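Side-chain contacts in MdcE (Pseudomonas aeruginosa, PDB 5VIP), which probably serves as the gamma subunit of a biotin-independent malonate decarboxylase, with a likely transferase activity: residues A44-A49 with L81-G86; A37-D42 with A88-E93. All coordinates share one frame; numbering follows the deposited sequence.

Contact 1: residues A44-A49 with L81-G86; sequences ASLRVA and LLEGWG
The backbones come closest at S45 and E83, whose CA atoms lie 6.7 Å apart, where the start of strand 46-53 passes the first turns of helix 81-97. From S45, just before the strand, the hydroxyl reaches the E83 carboxylate: OG donates a hydrogen bond to E83 OE2, modelled at 2.4 Å, so short that the exact length is doubtful. E83 CB does not aim at the strand; chi1 sets CG beside the backbone N, and the bend at chi2 (67°) swings the carboxylate toward S45. The carboxylate is further held by N69 ND2 at OE2 and by the backbone N of G80 at OE1, which together satisfy a buried acid. Strand 46-53 is an outermost strand of the chain's mixed six-stranded sheet, antiparallel to 56-63; helix 81-97 lies against this sheet and connects its adjacent parallel strands 56-63 and 106-113, a beta-alpha-beta crossover. The L46 side chain, pointing from the strand toward the helix, divides its branches over about one turn. CD1 touches the backbone at E83 CA (4.0 Å) and the side chain at E83 CB (4.2 Å), whereas CD2 presses on the main chain of G86, 3.4 Å from its carbonyl C.

Contact 2: residues A37-D42 with A88-E93; sequences APRPGD and AAAVDE
R39 and E93 reach toward each other from opposite directions, and the R39 guanidinium meets a single carboxylate oxygen end-on. NH2 donates to E93 OE1 over 2.9 Å (N-H...O 158°), while NH1 bonds to that same oxygen at 3.2 Å. OE1 lies at the guanidinium edge, practically in its plane, and is met on its syn side, somewhat out of the carboxylate plane; the two flat groups are turned 67° apart, which fits a fork of two N-H groups closing on one oxygen. E93 can bridge the gap because its chain runs extended beyond CG, with CG anti to the backbone N (chi1 174°). A neighbouring edge of the guanidinium is taken by D42, gripped side-on: R39 NE donates to D42 OD2 over 2.7 Å, from above the carboxylate plane, and D42 OD1 receives R39 NH1 on its syn lone pair (3.1 Å), tilted from the guanidinium plane. Two carboxylates thus fix the rotation of the guanidinium. Beside the pair, A90 CB approaches R39 NH1 obliquely at 4.0 Å. R59 NH1 forms a second salt bridge to E93 OE1, probably adding to its stabilisation as a carboxylate. With D42 N bonded to R39 O, the type I beta turn from R39 to D42 brings arginine and aspartate together, and the whole is a salt-bridge network tying the loop before strand 46-53 to helix 81-97.

How the contacts relate
Both contacts use helix 81-97, and their centres lie about 6 Å apart. Contact 1 takes its first turns, and its touching residues are all buried; contact 2 lies further along, partly buried, with E93 exposed. Along the chain, contact 1 is nested within the loop that contact 2 closes. The chemistry follows the setting: inside, one hydroxyl-to-carboxylate hydrogen bond accompanies apolar packing, whereas nearer the surface opposite charges dominate and an alanine supplies the apolar part. V48 joins the two directly, its O lying 3.3 Å from R39 CG and its CG2 lying 3.4 Å from D42 OD2, so strand 46-53 backs the arginine-aspartate pair.

Contact 1: residues A44-A49 with L81-G86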
loop_
_atom_site.group_PDB
_atom_site.type_symbol
_atom_site.label_atom_id
_atom_site.label_comp_id
_atom_site.label_asym_id
_atom_site.label_seq_id
_atom_site.Cartn_x
_atom_site.Cartn_y
_atom_site.Cartn_z
ATOM N N ALA A 44 -16.363 15.569 -1.189
ATOM C CA ALA A 44 -16.568 16.266 0.082
ATOM C C ALA A 44 -15.830 15.599 1.241
ATOM O O ALA A 44 -15.677 16.188 2.316
ATOM C CB ALA A 44 -18.053 16.354 0.395
ATOM N N SER A 45 -15.386 14.364 1.024
ATOM C CA SER A 45 -14.609 13.632 2.018
ATOM C C SER A 45 -13.120 13.963 1.927
ATOM O O SER A 45 -12.302 13.359 2.612
ATOM C CB SER A 45 -14.821 12.135 1.833
ATOM O OG SER A 45 -14.655 11.797 0.466
ATOM N N LEU A 46 -12.776 14.911 1.062
ATOM C CA LEU A 46 -11.399 15.359 0.880
ATOM C C LEU A 46 -11.239 16.841 1.182
ATOM O O LEU A 46 -12.000 17.662 0.675
ATOM C CB LEU A 46 -10.943 15.109 -0.555
ATOM C CG LEU A 46 -9.823 14.102 -0.706
ATOM C CD1 LEU A 46 -10.356 12.771 -0.238
ATOM C CD2 LEU A 46 -9.349 14.052 -2.150
ATOM N N ARG A 47 -10.248 17.181 1.997
ATOM C CA ARG A 47 -9.855 18.571 2.163
ATOM C C ARG A 47 -8.459 18.774 1.595
ATOM O O ARG A 47 -7.512 18.088 1.998
ATOM C CB ARG A 47 -9.886 18.985 3.632
ATOM C CG ARG A 47 -11.246 18.896 4.272
ATOM C CD ARG A 47 -12.219 19.898 3.675
ATOM N NE ARG A 47 -13.492 19.862 4.391
ATOM C CZ ARG A 47 -14.489 19.039 4.085
ATOM N NH1 ARG A 47 -14.350 18.193 3.072
ATOM N NH2 ARG A 47 -15.616 19.058 4.788
ATOM N N VAL A 48 -8.341 19.729 0.674
ATOM C CA VAL A 48 -7.075 20.062 0.029
ATOM C C VAL A 48 -6.910 21.579 0.013
ATOM O O VAL A 48 -7.846 22.301 -0.328
ATOM C CB VAL A 48 -7.007 19.526 -1.430
ATOM C CG1 VAL A 48 -5.664 19.858 -2.069
ATOM C CG2 VAL A 48 -7.275 18.023 -1.477
ATOM N N ALA A 49 -5.725 22.060 0.376
ATOM C CA ALA A 49 -5.451 23.495 0.383
ATOM C C ALA A 49 -3.968 23.753 0.176
ATOM O O ALA A 49 -3.129 23.057 0.742
ATOM C CB ALA A 49 -5.917 24.121 1.689
ATOM N N LEU A 81 -13.794 4.532 -2.492
ATOM C CA LEU A 81 -13.472 4.692 -3.910
ATOM C C LEU A 81 -13.157 6.133 -4.292
ATOM O O LEU A 81 -12.186 6.404 -5.008
ATOM C CB LEU A 81 -14.631 4.174 -4.765
ATOM C CG LEU A 81 -14.827 2.661 -4.687
ATOM C CD1 LEU A 81 -16.256 2.296 -5.020
ATOM C CD2 LEU A 81 -13.858 1.964 -5.649
ATOM N N LEU A 82 -13.985 7.064 -3.827
ATOM C CA LEU A 82 -13.821 8.453 -4.220
ATOM C C LEU A 82 -12.615 9.057 -3.529
ATOM O O LEU A 82 -11.946 9.926 -4.080
ATOM C CB LEU A 82 -15.079 9.261 -3.898
ATOM C CG LEU A 82 -16.317 8.768 -4.650
ATOM C CD1 LEU A 82 -17.556 9.527 -4.207
ATOM C CD2 LEU A 82 -16.106 8.913 -6.154
ATOM N N GLU A 83 -12.333 8.581 -2.323
ATOM C CA GLU A 83 -11.239 9.120 -1.534
ATOM C C GLU A 83 -9.904 8.675 -2.107
ATOM O O GLU A 83 -8.989 9.478 -2.232
ATOM C CB GLU A 83 -11.359 8.699 -0.067
ATOM C CG GLU A 83 -12.591 9.276 0.638
ATOM C CD GLU A 83 -13.903 8.717 0.091
ATOM O OE1 GLU A 83 -13.994 7.478 -0.088
ATOM O OE2 GLU A 83 -14.835 9.519 -0.171
ATOM N N GLY A 84 -9.810 7.391 -2.453
ATOM C CA GLY A 84 -8.632 6.857 -3.110
ATOM C C GLY A 84 -8.338 7.560 -4.423
ATOM O O GLY A 84 -7.244 8.087 -4.625
ATOM N N TRP A 85 -9.309 7.582 -5.334
ATOM C CA TRP A 85 -9.044 8.206 -6.620
ATOM C C TRP A 85 -8.920 9.713 -6.463
ATOM O O TRP A 85 -8.147 10.338 -7.177
ATOM C CB TRP A 85 -10.128 7.860 -7.643
ATOM C CG TRP A 85 -10.069 6.440 -8.148
ATOM C CD1 TRP A 85 -11.050 5.497 -8.055
ATOM C CD2 TRP A 85 -8.969 5.809 -8.831
ATOM N NE1 TRP A 85 -10.634 4.320 -8.652
ATOM C CE2 TRP A 85 -9.359 4.490 -9.128
ATOM C CE3 TRP A 85 -7.690 6.237 -9.217
ATOM C CZ2 TRP A 85 -8.515 3.587 -9.794
ATOM C CZ3 TRP A 85 -6.859 5.343 -9.889
ATOM C CH2 TRP A 85 -7.272 4.033 -10.162
ATOM N N GLY A 86 -9.666 10.289 -5.519
ATOM C CA GLY A 86 -9.580 11.720 -5.261
ATOM C C GLY A 86 -8.208 12.179 -4.788
ATOM O O GLY A 86 -7.687 13.211 -5.227
#

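Contact 2: residues A37-D42 with A88-E93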
loop_
_atom_site.group_PDB
_atom_site.type_symbol
_atom_site.label_atom_id
_atom_site.label_comp_id
_atom_site.label_asym_id
_atom_site.label_seq_id
_atom_site.Cartn_x
_atom_site.Cartn_y
_atom_site.Cartn_z
ATOM N N ALA A 37 -13.933 24.257 4.118
ATOM C CA ALA A 37 -14.752 23.702 3.045
ATOM C C ALA A 37 -13.909 23.055 1.956
ATOM O O ALA A 37 -12.834 23.554 1.623
ATOM C CB ALA A 37 -15.633 24.787 2.440
ATOM N N PRO A 38 -14.406 21.944 1.387
ATOM C CA PRO A 38 -13.714 21.266 0.283
ATOM C C PRO A 38 -13.607 22.148 -0.959
ATOM O O PRO A 38 -14.366 23.111 -1.091
ATOM C CB PRO A 38 -14.595 20.038 0.013
ATOM C CG PRO A 38 -15.942 20.406 0.539
ATOM C CD PRO A 38 -15.683 21.289 1.726
ATOM N N ARG A 39 -12.656 21.832 -1.837
ATOM C CA ARG A 39 -12.526 22.515 -3.117
ATOM C C ARG A 39 -13.635 22.050 -4.052
ATOM O O ARG A 39 -14.087 20.905 -3.952
ATOM C CB ARG A 39 -11.157 22.244 -3.753
ATOM C CG ARG A 39 -9.958 22.629 -2.903
ATOM C CD ARG A 39 -8.669 22.466 -3.697
ATOM N NE ARG A 39 -8.536 21.113 -4.234
ATOM C CZ ARG A 39 -7.644 20.745 -5.154
ATOM N NH1 ARG A 39 -7.607 19.487 -5.572
ATOM N NH2 ARG A 39 -6.791 21.626 -5.659
ATOM N N PRO A 40 -14.079 22.939 -4.959
ATOM C CA PRO A 40 -15.135 22.662 -5.940
ATOM C C PRO A 40 -15.024 21.306 -6.626
ATOM O O PRO A 40 -16.010 20.572 -6.682
ATOM C CB PRO A 40 -14.958 23.796 -6.950
ATOM C CG PRO A 40 -14.546 24.946 -6.094
ATOM C CD PRO A 40 -13.658 24.353 -5.011
ATOM N N GLY A 41 -13.844 20.965 -7.127
ATOM C CA GLY A 41 -13.686 19.725 -7.868
ATOM C C GLY A 41 -13.491 18.453 -7.053
ATOM O O GLY A 41 -13.526 17.353 -7.605
ATOM N N ASP A 42 -13.289 18.590 -5.743
ATOM C CA ASP A 42 -12.972 17.437 -4.897
ATOM C C ASP A 42 -14.207 16.764 -4.310
ATOM O O ASP A 42 -15.231 17.408 -4.120
ATOM C CB ASP A 42 -12.047 17.858 -3.747
ATOM C CG ASP A 42 -10.648 18.231 -4.220
ATOM O OD1 ASP A 42 -10.268 17.850 -5.349
ATOM O OD2 ASP A 42 -9.920 18.887 -3.446
ATOM N N ALA A 88 -5.381 10.535 -5.372
ATOM C CA ALA A 88 -4.510 10.333 -6.516
ATOM C C ALA A 88 -4.550 11.559 -7.423
ATOM O O ALA A 88 -3.509 12.079 -7.846
ATOM C CB ALA A 88 -4.935 9.076 -7.297
ATOM N N ALA A 89 -5.767 12.021 -7.699
ATOM C CA ALA A 89 -5.970 13.175 -8.567
ATOM C C ALA A 89 -5.368 14.454 -7.972
ATOM O O ALA A 89 -4.693 15.209 -8.682
ATOM C CB ALA A 89 -7.469 13.361 -8.849
ATOM N N ALA A 90 -5.607 14.692 -6.678
ATOM C CA ALA A 90 -5.102 15.901 -6.022
ATOM C C ALA A 90 -3.577 15.889 -5.922
ATOM O O ALA A 90 -2.925 16.918 -6.092
ATOM C CB ALA A 90 -5.725 16.062 -4.631
ATOM N N VAL A 91 -2.998 14.725 -5.654
ATOM C CA VAL A 91 -1.547 14.635 -5.602
ATOM C C VAL A 91 -0.943 14.768 -6.999
ATOM O O VAL A 91 0.027 15.507 -7.201
ATOM C CB VAL A 91 -1.093 13.320 -4.942
ATOM C CG1 VAL A 91 0.408 13.132 -5.100
ATOM C CG2 VAL A 91 -1.491 13.331 -3.443
ATOM N N ASP A 92 -1.523 14.080 -7.978
ATOM C CA ASP A 92 -0.996 14.183 -9.335
ATOM C C ASP A 92 -1.116 15.614 -9.879
ATOM O O ASP A 92 -0.285 16.052 -10.673
ATOM C CB ASP A 92 -1.703 13.205 -10.276
ATOM C CG ASP A 92 -0.819 12.771 -11.422
ATOM O OD1 ASP A 92 0.201 12.099 -11.161
ATOM O OD2 ASP A 92 -1.131 13.116 -12.584
ATOM N N GLU A 93 -2.150 16.332 -9.445
ATOM C CA GLU A 93 -2.327 17.729 -9.841
ATOM C C GLU A 93 -1.118 18.563 -9.410
ATOM O O GLU A 93 -0.568 19.317 -10.201
ATOM C CB GLU A 93 -3.613 18.313 -9.246
ATOM C CG GLU A 93 -3.772 19.809 -9.518
ATOM C CD GLU A 93 -5.001 20.423 -8.855
ATOM O OE1 GLU A 93 -5.249 20.158 -7.656
ATOM O OE2 GLU A 93 -5.721 21.181 -9.540
#